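Local coordinates for lactaldehyde dehydrogenase (Methanocaldococcus jannaschii, PDB 3PQA), which oxidises lactaldehyde to lactate with NAD(+), preferred over NADP, as a step in coenzyme F420 biosynthesis, and works as a homotetramer, at residues Ala77-Ile82 against Pro170-Glu175; Glu96-Thr101 against Phe142-Ser147; Ile249-Ala254 against Thr379-Met384; Met280-Glu285 against Asp386-Thr391; Glu321-Val326 against Gly344-Ala349. All blocks are in the same frame, centred on the assembly; numbering follows the deposited sequence.

In the fold
Interactions 1 and 2 are neighbours in the cofactor-binding domain, touching where Pro143 meets Leu80 and Val172. Interaction 1 is apolar helix packing, partly buried, whereas interaction 2 is buried and turns on an asparagine amide. Interactions 3, 4 and 5 all reach the mixed sheet of the catalytic domain. Interactions 3 and 4 lie only 8 Å apart between centres and share its adjacent strands 246-250 and 278-284; methionines help fill both, but interaction 4 is wholly apolar and interaction 3 ends in a charged border bridged by a water. Interaction 5, about 26 Å from interaction 4 between centres, is a partly buried arginine contact at the edge of that domain.

Interaction 1. Residues Ala77-Ile82 against Pro170-Glu175; sequences AKILAI and PLVCIE
Ile79 packs against Leu171, Val172 and Glu175 in an apolar helix-helix contact that joins helix 73-84 to the start of helix 171-186 in the cofactor-binding part of the aldehyde dehydrogenase fold. The two short segments run nearly antiparallel, at 155°, with their axes 9.6 Å apart. Both branches of Ile79 are used. Its CG2, anti to the backbone N, points to the partner backbone at Leu171-Val172, where it lies 3.6 Å from the backbone N of Val172 and 3.8 Å from Leu171 CB. The other branch ends in CD1, which meets Glu175 CG at 3.6 Å, the two side chains crossing at about a right angle. Beside it, Leu80 sends CD2 to within 3.9 Å of Val172 CG1. Pro143, which touches both Leu80 and Val172, continues this apolar layer. Glu175 gives the contact only its aliphatic part: its chain bends at chi2, and the carboxylate forms a salt bridge with Lys178. With branched carbon side chains meeting across the interface and the charge drawn aside, cohesion here comes from shape and burial of hydrocarbon, without directional bonds between the segments.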
# COMPACT_ATOMS: atom_id res chain seq x y z
N ALA B 77 -2.61 10.89 35.66
CA ALA B 77 -2.93 12.29 35.36
C ALA B 77 -2.45 13.22 36.47
O ALA B 77 -1.94 14.30 36.17
CB ALA B 77 -4.42 12.46 35.12
N LYS B 78 -2.62 12.81 37.72
CA LYS B 78 -2.18 13.61 38.88
C LYS B 78 -0.67 13.78 38.90
O LYS B 78 -0.15 14.86 39.20
CB LYS B 78 -2.64 13.00 40.21
CG LYS B 78 -4.15 12.88 40.40
CD LYS B 78 -4.81 14.21 40.69
CE LYS B 78 -6.13 14.02 41.42
NZ LYS B 78 -6.84 15.32 41.48
N ILE B 79 0.05 12.70 38.57
CA ILE B 79 1.50 12.76 38.48
C ILE B 79 1.93 13.78 37.42
O ILE B 79 2.86 14.55 37.66
CB ILE B 79 2.13 11.37 38.22
CG1 ILE B 79 2.00 10.49 39.48
CG2 ILE B 79 3.61 11.52 37.85
CD1 ILE B 79 2.11 8.98 39.21
N LEU B 80 1.27 13.80 36.27
CA LEU B 80 1.56 14.81 35.25
C LEU B 80 1.35 16.23 35.79
O LEU B 80 2.16 17.12 35.54
CB LEU B 80 0.74 14.58 33.98
CG LEU B 80 1.13 13.32 33.18
CD1 LEU B 80 0.12 13.07 32.05
CD2 LEU B 80 2.51 13.47 32.61
N ALA B 81 0.27 16.43 36.54
CA ALA B 81 -0.04 17.74 37.11
C ALA B 81 1.05 18.17 38.08
O ALA B 81 1.55 19.29 37.99
CB ALA B 81 -1.40 17.71 37.79
N ILE B 82 1.41 17.27 38.99
CA ILE B 82 2.36 17.57 40.05
C ILE B 82 3.80 17.70 39.55
O ILE B 82 4.53 18.61 39.95
CB ILE B 82 2.22 16.52 41.21
CG1 ILE B 82 0.87 16.70 41.91
CG2 ILE B 82 3.36 16.63 42.21
CD1 ILE B 82 0.43 15.48 42.74
N PRO B 170 10.26 13.00 35.39
CA PRO B 170 10.49 11.56 35.23
C PRO B 170 9.45 10.63 35.89
O PRO B 170 9.41 9.44 35.56
CB PRO B 170 11.85 11.36 35.90
CG PRO B 170 11.86 12.37 37.02
CD PRO B 170 11.04 13.56 36.52
N LEU B 171 8.62 11.15 36.79
CA LEU B 171 7.83 10.25 37.65
C LEU B 171 6.79 9.41 36.90
O LEU B 171 6.57 8.23 37.22
CB LEU B 171 7.21 10.99 38.84
CG LEU B 171 8.20 11.70 39.78
CD1 LEU B 171 7.45 12.30 40.96
CD2 LEU B 171 9.32 10.77 40.26
N VAL B 172 6.17 10.00 35.88
CA VAL B 172 5.20 9.23 35.12
C VAL B 172 5.90 8.11 34.35
O VAL B 172 5.31 7.06 34.14
CB VAL B 172 4.31 10.10 34.21
CG1 VAL B 172 5.00 10.43 32.89
CG2 VAL B 172 2.97 9.41 33.97
N CYS B 173 7.16 8.34 33.95
CA CYS B 173 7.96 7.34 33.22
C CYS B 173 8.38 6.19 34.12
O CYS B 173 8.45 5.04 33.66
CB CYS B 173 9.19 8.00 32.60
SG CYS B 173 8.72 9.18 31.33
N ILE B 174 8.64 6.51 35.39
CA ILE B 174 8.91 5.47 36.39
C ILE B 174 7.66 4.62 36.58
O ILE B 174 7.74 3.39 36.65
CB ILE B 174 9.42 6.08 37.74
CG1 ILE B 174 10.84 6.63 37.55
CG2 ILE B 174 9.39 5.05 38.85
CD1 ILE B 174 11.26 7.65 38.63
N GLU B 175 6.49 5.27 36.60
CA GLU B 175 5.22 4.54 36.69
C GLU B 175 4.96 3.67 35.46
O GLU B 175 4.49 2.54 35.60
CB GLU B 175 4.06 5.49 36.93
CG GLU B 175 4.01 6.07 38.37
CD GLU B 175 4.28 5.03 39.45
OE1 GLU B 175 3.51 4.06 39.58
OE2 GLU B 175 5.30 5.18 40.17

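Interaction 2. Residues Glu96-Thr101 against Phe142-Ser147; sequences ERSIGT and FPLNLS
Ser98 and Asn145 bring helix 88-111 and the beginning of helix 145-156 very close, their CA atoms being 4.5 Å apart. Such an approach belongs to tight helix packing in the nucleotide-binding domain of the aldehyde dehydrogenase fold, and at the closest CA approach stands a serine. The Asn145 side chain carries the contact. With CG anti to the backbone N (chi1 -163°), its amide is laid along the turn of the facing helix from Arg97 to Thr101. Asn145 OD1 comes 3.2 Å from Ser98 CA and lies 2.9 Å from Thr101 OG1, in hydrogen-bonding range; Thr101 OG1 is also 3.1 Å from Arg97 O within its own helix. At the other end of the amide, Asn145 ND2 rests 3.5 Å from Arg97 CB. The same nitrogen donates to Asp430 OD2, so both ends of this buried group have polar partners and its rotation is defined. The Arg97 chain is bent at chi2 and chi3, and its NH1 bonds to Arg428 O; its side chain is about 10 Å from that of Cys275, the catalytic cysteine by similarity, which places the contact near the probable active site. Glu94 of helix 88-111 adds a second tie, its OE2 accepting from the backbone N of both Leu144 and Asn145. On the other flank Ser98 OG, which bonds back to Val95 O, lies against the leucine branch: Leu144 CD2 is 3.4 Å from Ser98 OG.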
# COMPACT_ATOMS: atom_id res chain seq x y z
N GLU B 96 -5.16 9.45 28.14
CA GLU B 96 -6.07 8.82 27.18
C GLU B 96 -5.37 8.54 25.83
O GLU B 96 -5.52 7.45 25.25
CB GLU B 96 -7.34 9.65 27.00
CG GLU B 96 -8.49 8.93 26.30
CD GLU B 96 -9.09 7.79 27.11
OE1 GLU B 96 -9.07 7.85 28.36
OE2 GLU B 96 -9.61 6.83 26.49
N ARG B 97 -4.58 9.50 25.35
CA ARG B 97 -3.80 9.30 24.12
C ARG B 97 -2.83 8.12 24.24
O ARG B 97 -2.68 7.33 23.31
CB ARG B 97 -3.00 10.54 23.75
CG ARG B 97 -3.75 11.82 23.84
CD ARG B 97 -4.32 12.22 22.55
NE ARG B 97 -3.34 12.95 21.74
CZ ARG B 97 -3.67 13.68 20.68
NH1 ARG B 97 -2.72 14.30 19.99
NH2 ARG B 97 -4.94 13.81 20.32
N SER B 98 -2.14 8.04 25.38
CA SER B 98 -1.15 6.98 25.60
C SER B 98 -1.77 5.59 25.54
O SER B 98 -1.14 4.67 25.03
CB SER B 98 -0.35 7.22 26.90
OG SER B 98 -1.10 6.85 28.05
N ILE B 99 -3.00 5.46 26.05
CA ILE B 99 -3.75 4.19 25.97
C ILE B 99 -3.92 3.84 24.49
O ILE B 99 -3.64 2.71 24.07
CB ILE B 99 -5.13 4.28 26.67
CG1 ILE B 99 -4.94 4.57 28.16
CG2 ILE B 99 -5.90 2.99 26.50
CD1 ILE B 99 -6.20 5.13 28.84
N GLY B 100 -4.37 4.83 23.72
CA GLY B 100 -4.56 4.66 22.28
C GLY B 100 -3.29 4.27 21.52
O GLY B 100 -3.33 3.43 20.62
N THR B 101 -2.16 4.86 21.90
CA THR B 101 -0.88 4.57 21.26
C THR B 101 -0.45 3.12 21.48
O THR B 101 -0.01 2.45 20.54
CB THR B 101 0.18 5.57 21.77
OG1 THR B 101 -0.24 6.88 21.39
CG2 THR B 101 1.56 5.29 21.18
N PHE B 142 5.35 15.91 27.25
CA PHE B 142 4.33 14.87 27.14
C PHE B 142 5.07 13.56 27.44
O PHE B 142 5.19 12.69 26.57
CB PHE B 142 3.65 14.88 25.76
CG PHE B 142 2.84 16.13 25.50
CD1 PHE B 142 1.45 16.12 25.58
CD2 PHE B 142 3.49 17.35 25.21
CE1 PHE B 142 0.71 17.31 25.36
CE2 PHE B 142 2.77 18.54 25.01
CZ PHE B 142 1.37 18.51 25.08
N PRO B 143 5.57 13.42 28.69
CA PRO B 143 6.45 12.30 29.02
C PRO B 143 5.77 10.94 28.95
O PRO B 143 6.45 9.93 28.77
CB PRO B 143 6.88 12.63 30.46
CG PRO B 143 5.74 13.42 31.02
CD PRO B 143 5.23 14.24 29.88
N LEU B 144 4.45 10.89 29.09
CA LEU B 144 3.78 9.61 29.02
C LEU B 144 3.49 9.24 27.56
O LEU B 144 3.94 8.20 27.08
CB LEU B 144 2.50 9.58 29.87
CG LEU B 144 1.66 8.30 29.83
CD1 LEU B 144 2.46 7.09 30.30
CD2 LEU B 144 0.39 8.46 30.67
N ASN B 145 2.76 10.09 26.85
CA ASN B 145 2.44 9.75 25.45
C ASN B 145 3.66 9.75 24.51
O ASN B 145 3.73 8.93 23.60
CB ASN B 145 1.28 10.58 24.87
CG ASN B 145 0.68 9.95 23.60
OD1 ASN B 145 0.54 8.72 23.50
ND2 ASN B 145 0.33 10.79 22.64
N LEU B 146 4.61 10.66 24.72
CA LEU B 146 5.78 10.67 23.84
C LEU B 146 6.73 9.49 24.14
O LEU B 146 7.45 9.06 23.25
CB LEU B 146 6.51 12.01 23.83
CG LEU B 146 5.72 13.16 23.19
CD1 LEU B 146 6.52 14.47 23.24
CD2 LEU B 146 5.31 12.85 21.75
N SER B 147 6.71 8.99 25.38
CA SER B 147 7.33 7.69 25.69
C SER B 147 6.59 6.55 24.99
O SER B 147 7.22 5.66 24.40
CB SER B 147 7.41 7.45 27.20
OG SER B 147 8.34 8.36 27.81

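Interaction 3. Residues Ile249-Ala254 against Thr379-Met384; sequences IVLKDA and TNEEEM
Met384 reaches in extended form toward strand 246-250 and sets its sulfur over two neighbouring aliphatic branches. Met384 SD is 3.5 Å from Leu251 CD2 and 3.6 Å from Ile249 CG2, and both side chains lie at a slant to the methionine. The terminal CE of Met384 turns across the strand and comes 4.1 Å from Val250 O. Phe410 of helix 404-413 touches Ile249, Leu251 and Met384 alike, closing the apolar group. Beside it, Glu381 stretches across Leu251 at about a right angle, so that Glu381 CG lies 4.0 Å from Leu251 CD2 while the carboxylate passes on toward the exposed Lys252. Lys252 NZ and Glu381 OE1 make only a long salt bridge, at 3.7 Å; a closer partner for OE1 is Lys406, and the two lysines gather round one carboxylate. A water bridges the two segments, accepting from Lys252 N at 2.9 Å and donating to Glu381 OE1 at 3.1 Å. Leu251 to Ala254 form a type I beta turn, which bends the chain after the strand. An inner strand's end and the connection from strand 373-379 to helix 384-388 thus pack together at the C-terminal end of the parallel strands of the catalytic-domain alpha/beta sheet.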
# COMPACT_ATOMS: atom_id res chain seq x y z
N ILE B 249 -0.86 31.54 10.13
CA ILE B 249 -1.14 32.62 9.17
C ILE B 249 -2.63 32.84 9.11
O ILE B 249 -3.38 31.90 8.94
CB ILE B 249 -0.64 32.20 7.76
CG1 ILE B 249 0.89 32.13 7.76
CG2 ILE B 249 -1.23 33.13 6.65
CD1 ILE B 249 1.49 31.34 6.62
N VAL B 250 -3.06 34.09 9.25
CA VAL B 250 -4.49 34.40 9.23
C VAL B 250 -4.72 35.32 8.04
O VAL B 250 -4.31 36.49 8.09
CB VAL B 250 -4.94 35.10 10.53
CG1 VAL B 250 -6.45 35.46 10.49
CG2 VAL B 250 -4.65 34.23 11.75
N LEU B 251 -5.34 34.79 6.99
CA LEU B 251 -5.64 35.61 5.80
C LEU B 251 -6.89 36.47 6.03
O LEU B 251 -7.67 36.20 6.93
CB LEU B 251 -5.82 34.74 4.56
CG LEU B 251 -4.62 33.89 4.13
CD1 LEU B 251 -4.84 33.33 2.74
CD2 LEU B 251 -3.35 34.72 4.13
N LYS B 252 -7.08 37.49 5.21
CA LYS B 252 -8.16 38.45 5.43
C LYS B 252 -9.56 37.85 5.29
O LYS B 252 -10.53 38.43 5.76
CB LYS B 252 -8.01 39.67 4.52
CG LYS B 252 -8.16 39.38 3.03
CD LYS B 252 -7.90 40.65 2.21
CE LYS B 252 -8.02 40.38 0.72
NZ LYS B 252 -6.89 39.52 0.22
N ASP B 253 -9.67 36.69 4.63
CA ASP B 253 -10.97 36.04 4.49
C ASP B 253 -11.25 34.97 5.56
O ASP B 253 -12.25 34.26 5.48
CB ASP B 253 -11.11 35.42 3.09
CG ASP B 253 -10.27 34.18 2.91
OD1 ASP B 253 -9.08 34.20 3.34
OD2 ASP B 253 -10.79 33.19 2.38
N ALA B 254 -10.37 34.85 6.55
CA ALA B 254 -10.53 33.85 7.62
C ALA B 254 -11.77 34.10 8.47
O ALA B 254 -12.16 35.25 8.67
CB ALA B 254 -9.29 33.84 8.51
N THR B 379 0.95 42.06 8.27
CA THR B 379 1.63 42.13 7.00
C THR B 379 0.68 41.96 5.82
O THR B 379 -0.52 41.77 6.02
CB THR B 379 2.77 41.07 6.92
OG1 THR B 379 3.54 41.29 5.74
CG2 THR B 379 2.20 39.67 6.91
N ASN B 380 1.20 42.05 4.61
CA ASN B 380 0.39 41.73 3.44
C ASN B 380 0.52 40.27 3.03
O ASN B 380 1.50 39.60 3.35
CB ASN B 380 0.72 42.67 2.28
CG ASN B 380 0.18 44.06 2.50
OD1 ASN B 380 -1.02 44.24 2.76
ND2 ASN B 380 1.05 45.05 2.40
N GLU B 381 -0.47 39.78 2.31
CA GLU B 381 -0.52 38.36 1.98
C GLU B 381 0.77 37.86 1.30
O GLU B 381 1.29 36.80 1.66
CB GLU B 381 -1.72 38.07 1.09
CG GLU B 381 -1.94 36.61 0.88
CD GLU B 381 -3.23 36.35 0.17
OE1 GLU B 381 -4.29 36.88 0.62
OE2 GLU B 381 -3.17 35.61 -0.81
N GLU B 382 1.29 38.65 0.36
CA GLU B 382 2.43 38.20 -0.43
C GLU B 382 3.76 38.10 0.31
O GLU B 382 4.71 37.55 -0.23
CB GLU B 382 2.58 39.03 -1.72
CG GLU B 382 1.46 38.78 -2.73
CD GLU B 382 1.22 37.30 -3.02
OE1 GLU B 382 0.05 36.94 -3.30
OE2 GLU B 382 2.18 36.49 -2.97
N GLU B 383 3.80 38.61 1.54
CA GLU B 383 5.00 38.53 2.38
C GLU B 383 4.99 37.29 3.27
O GLU B 383 6.02 36.93 3.87
CB GLU B 383 5.07 39.76 3.29
CG GLU B 383 5.04 41.08 2.58
CD GLU B 383 6.20 41.24 1.63
OE1 GLU B 383 5.99 41.80 0.53
OE2 GLU B 383 7.33 40.82 1.97
N MET B 384 3.82 36.67 3.39
CA MET B 384 3.58 35.71 4.46
C MET B 384 4.38 34.42 4.33
O MET B 384 4.93 33.93 5.32
CB MET B 384 2.07 35.42 4.59
CG MET B 384 1.31 36.58 5.23
SD MET B 384 -0.47 36.31 5.22
CE MET B 384 -0.98 37.78 6.16
O HOH W 1 -4.77 37.93 3.49

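Interaction 4. Residues Met280-Glu285 against Asp386-Thr391; sequences MILVDE and DIANST
Leu282 overlaps Ile387 with both of its methyl groups. Leu282 CD2 is 3.7 Å and CD1 3.8 Å from the same atom, Ile387 CG2, so the isoleucine methyl sits against the fork of the leucine. Ile387 CG2 is anti to the backbone N (chi1 -66°, measured to CG1), which sends this branch toward the strand. Leu282 CD1 also reaches the backbone at Ala388 N, 4.0 Å away, beside the alanine methyl. Two residues earlier on the same strand face, Met280 extends the layer: its SD lies 4.1 Å from Ile387 CG2, and a bend at chi3 (111°) directs Met280 CE to Thr391 CG2 at 3.9 Å, the two side chains meeting tip to tip. Strand 278-284 runs between strands 246-250 and 373-379 in the catalytic-domain sheet, and Met280 and Leu282 point from one face of it toward the short helix 384-388. Just beyond, Ile387 O accepts from both Ser390 N and Ser390 OG, the hydroxyl 2.6 Å away and tilted 19° from the carbonyl plane. Thr391 turns its methyl to the methionine and its OG1 to Tyr393 N. Its side chain lies about 9 Å from that of Ser223, part of the NAD(+) site by similarity. All five touching residues are buried and the meeting groups are nearly all methyls, a thioether and methine carbons; helix and sheet are therefore held by hydrophobic contact, while polar bonds stay within the 386-391 segment and its neighbours.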
# COMPACT_ATOMS: atom_id res chain seq x y z
N MET B 280 4.49 32.13 16.10
CA MET B 280 4.19 33.49 15.64
C MET B 280 2.87 33.48 14.91
O MET B 280 2.47 32.44 14.36
CB MET B 280 5.34 34.05 14.74
CG MET B 280 5.56 33.38 13.37
SD MET B 280 6.96 34.06 12.38
CE MET B 280 8.13 32.68 12.42
N ILE B 281 2.16 34.60 14.93
CA ILE B 281 0.92 34.73 14.16
C ILE B 281 1.18 35.83 13.14
O ILE B 281 1.59 36.94 13.53
CB ILE B 281 -0.32 35.09 15.04
CG1 ILE B 281 -0.56 34.01 16.09
CG2 ILE B 281 -1.58 35.33 14.18
CD1 ILE B 281 -1.68 34.33 17.09
N LEU B 282 1.00 35.50 11.86
CA LEU B 282 1.01 36.48 10.78
C LEU B 282 -0.44 36.77 10.42
O LEU B 282 -1.22 35.86 10.16
CB LEU B 282 1.79 35.95 9.57
CG LEU B 282 3.15 35.31 9.86
CD1 LEU B 282 3.82 34.84 8.57
CD2 LEU B 282 4.05 36.30 10.59
N VAL B 283 -0.81 38.05 10.42
CA VAL B 283 -2.19 38.43 10.18
C VAL B 283 -2.26 39.54 9.13
O VAL B 283 -1.45 40.46 9.14
CB VAL B 283 -2.94 38.81 11.50
CG1 VAL B 283 -2.27 40.00 12.22
CG2 VAL B 283 -4.43 39.08 11.24
N ASP B 284 -3.20 39.42 8.21
CA ASP B 284 -3.37 40.44 7.18
C ASP B 284 -3.61 41.81 7.81
O ASP B 284 -4.42 41.93 8.73
CB ASP B 284 -4.53 40.10 6.25
CG ASP B 284 -4.51 40.94 4.98
OD1 ASP B 284 -3.91 40.47 4.00
OD2 ASP B 284 -5.04 42.07 4.99
N GLU B 285 -2.92 42.82 7.28
CA GLU B 285 -3.06 44.22 7.73
C GLU B 285 -4.51 44.64 7.86
O GLU B 285 -4.87 45.35 8.81
CB GLU B 285 -2.37 45.18 6.75
CG GLU B 285 -0.86 45.20 6.87
CD GLU B 285 -0.18 46.13 5.87
OE1 GLU B 285 -0.90 46.88 5.16
OE2 GLU B 285 1.06 46.09 5.77
N ASP B 386 7.21 33.95 2.72
CA ASP B 386 8.62 34.26 2.99
C ASP B 386 8.90 34.41 4.48
O ASP B 386 9.88 33.86 4.97
CB ASP B 386 9.10 35.49 2.20
CG ASP B 386 9.28 35.21 0.70
OD1 ASP B 386 9.47 34.04 0.28
OD2 ASP B 386 9.25 36.20 -0.06
N ILE B 387 8.03 35.12 5.21
CA ILE B 387 8.23 35.24 6.67
C ILE B 387 8.13 33.86 7.34
O ILE B 387 8.98 33.48 8.17
CB ILE B 387 7.24 36.21 7.33
CG1 ILE B 387 7.48 37.65 6.84
CG2 ILE B 387 7.36 36.14 8.85
CD1 ILE B 387 6.29 38.58 7.09
N ALA B 388 7.08 33.12 6.99
CA ALA B 388 6.86 31.78 7.55
C ALA B 388 8.06 30.85 7.34
O ALA B 388 8.40 30.08 8.24
CB ALA B 388 5.57 31.17 6.96
N ASN B 389 8.69 30.94 6.16
CA ASN B 389 9.80 30.05 5.78
C ASN B 389 11.18 30.55 6.19
O ASN B 389 12.20 29.93 5.87
CB ASN B 389 9.80 29.82 4.27
CG ASN B 389 8.67 28.92 3.81
OD1 ASN B 389 8.12 28.13 4.58
ND2 ASN B 389 8.37 28.98 2.53
N SER B 390 11.22 31.68 6.90
CA SER B 390 12.48 32.37 7.15
C SER B 390 13.32 31.85 8.33
O SER B 390 14.39 32.41 8.63
CB SER B 390 12.22 33.88 7.31
OG SER B 390 11.52 34.13 8.51
N THR B 391 12.84 30.79 9.00
CA THR B 391 13.56 30.25 10.16
C THR B 391 14.38 29.04 9.76
O THR B 391 14.25 28.52 8.66
CB THR B 391 12.63 29.86 11.35
OG1 THR B 391 12.00 28.59 11.08
CG2 THR B 391 11.57 30.92 11.61

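Interaction 5. Residues Glu321-Val326 against Gly344-Ala349; sequences EHAEWV and GKRDKA
Arg346, in strand 346-347 of a beta hairpin with strand 350-357, lies over helix 320-335 at the edge of the catalytic-domain alpha/beta fold. From CB the chain leaves anti to the backbone N and stays extended through CG, carrying Arg346 CD to the helix, where it lies 3.4 Å from Ala323 O and 3.6 Å from Ala323 CB. A bend at chi3 (68°) then swings the guanidinium along the helix surface. NE forms a salt bridge with Glu327, the next turn's carboxylate. Arg346 CZ is covered by Glu324 CG, 3.7 Å away and over the centre of one face of the flat group, so that the aliphatic part of the glutamate, extended from CG, packs on the guanidinium. The Glu324 carboxylate does not take a bond here: Glu324 OE2 stays 4.2 Å from Arg346 NH2, well out of the guanidinium plane, and the two planes stand 85° apart, so any attraction is probably one of charge alone, with no N-H pointing at the oxygen. At the edge of the group, Arg346 NH1 donates to Lys348 O of the same segment at 2.9 Å; the oxygen lies in the guanidinium plane, though the donor stands above the carbonyl plane. This holds the arginine side chain to the turn, and the same oxygen, Lys348 O, also touches the helix methyl, Ala323 CB, at 3.6 Å.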
# COMPACT_ATOMS: atom_id res chain seq x y z
N GLU B 321 14.38 28.66 36.10
CA GLU B 321 15.47 28.96 35.16
C GLU B 321 14.92 29.31 33.77
O GLU B 321 15.31 30.32 33.17
CB GLU B 321 16.44 27.77 35.05
CG GLU B 321 17.83 28.16 34.55
CD GLU B 321 18.64 27.00 33.94
OE1 GLU B 321 18.59 25.85 34.44
OE2 GLU B 321 19.36 27.25 32.95
N HIS B 322 14.02 28.47 33.27
CA HIS B 322 13.46 28.70 31.96
C HIS B 322 12.61 29.97 31.95
O HIS B 322 12.71 30.79 31.06
CB HIS B 322 12.65 27.50 31.48
CG HIS B 322 12.18 27.65 30.08
ND1 HIS B 322 13.04 27.87 29.03
CD2 HIS B 322 10.93 27.67 29.55
CE1 HIS B 322 12.35 28.02 27.92
NE2 HIS B 322 11.07 27.89 28.20
N ALA B 323 11.77 30.12 32.97
CA ALA B 323 10.91 31.29 33.10
C ALA B 323 11.71 32.60 33.11
O ALA B 323 11.30 33.59 32.49
CB ALA B 323 10.05 31.17 34.35
N GLU B 324 12.85 32.59 33.79
CA GLU B 324 13.73 33.76 33.88
C GLU B 324 14.33 34.08 32.51
O GLU B 324 14.41 35.23 32.11
CB GLU B 324 14.85 33.54 34.91
CG GLU B 324 14.35 33.46 36.35
CD GLU B 324 15.41 33.04 37.36
OE1 GLU B 324 16.38 32.33 36.99
OE2 GLU B 324 15.27 33.41 38.55
N TRP B 325 14.75 33.03 31.80
CA TRP B 325 15.24 33.19 30.46
C TRP B 325 14.15 33.79 29.55
O TRP B 325 14.42 34.72 28.80
CB TRP B 325 15.75 31.86 29.91
CG TRP B 325 16.18 31.93 28.49
CD1 TRP B 325 17.38 32.38 28.01
CD2 TRP B 325 15.41 31.53 27.34
NE1 TRP B 325 17.40 32.28 26.63
CE2 TRP B 325 16.21 31.76 26.20
CE3 TRP B 325 14.13 31.00 27.17
CZ2 TRP B 325 15.76 31.49 24.90
CZ3 TRP B 325 13.68 30.71 25.87
CH2 TRP B 325 14.50 30.96 24.76
N VAL B 326 12.93 33.27 29.65
CA VAL B 326 11.80 33.75 28.83
C VAL B 326 11.55 35.24 29.09
O VAL B 326 11.30 36.01 28.16
CB VAL B 326 10.51 32.93 29.07
CG1 VAL B 326 9.32 33.57 28.35
CG2 VAL B 326 10.68 31.50 28.57
N GLY B 344 3.41 39.58 30.08
CA GLY B 344 4.81 39.95 30.27
C GLY B 344 5.20 39.93 31.73
O GLY B 344 6.10 40.66 32.15
N LYS B 345 4.50 39.10 32.51
CA LYS B 345 4.67 39.00 33.96
C LYS B 345 4.91 37.55 34.38
O LYS B 345 4.43 36.61 33.73
CB LYS B 345 3.45 39.60 34.69
CG LYS B 345 2.13 39.44 33.95
CD LYS B 345 1.07 40.41 34.44
CE LYS B 345 -0.09 39.67 35.10
NZ LYS B 345 -0.93 40.56 35.93
N ARG B 346 5.65 37.39 35.48
CA ARG B 346 6.14 36.11 35.96
C ARG B 346 5.94 36.04 37.48
O ARG B 346 6.10 37.03 38.17
CB ARG B 346 7.64 36.01 35.63
CG ARG B 346 8.29 34.69 35.89
CD ARG B 346 9.73 34.62 35.36
NE ARG B 346 10.68 35.48 36.06
CZ ARG B 346 11.26 35.22 37.23
NH1 ARG B 346 10.96 34.12 37.92
NH2 ARG B 346 12.12 36.08 37.74
N ASP B 347 5.56 34.87 37.98
CA ASP B 347 5.53 34.61 39.41
C ASP B 347 6.27 33.30 39.62
O ASP B 347 5.67 32.23 39.47
CB ASP B 347 4.09 34.50 39.90
CG ASP B 347 4.00 34.29 41.40
OD1 ASP B 347 5.05 34.21 42.10
OD2 ASP B 347 2.86 34.19 41.90
N LYS B 348 7.55 33.39 39.95
CA LYS B 348 8.47 32.25 39.92
C LYS B 348 8.41 31.61 38.52
O LYS B 348 8.69 32.28 37.54
CB LYS B 348 8.18 31.25 41.05
CG LYS B 348 8.35 31.84 42.46
CD LYS B 348 7.65 30.98 43.49
CE LYS B 348 6.13 31.06 43.30
NZ LYS B 348 5.39 30.12 44.18
N ALA B 349 8.02 30.34 38.43
CA ALA B 349 7.94 29.69 37.12
C ALA B 349 6.59 29.90 36.42
O ALA B 349 6.42 29.52 35.25
CB ALA B 349 8.28 28.21 37.24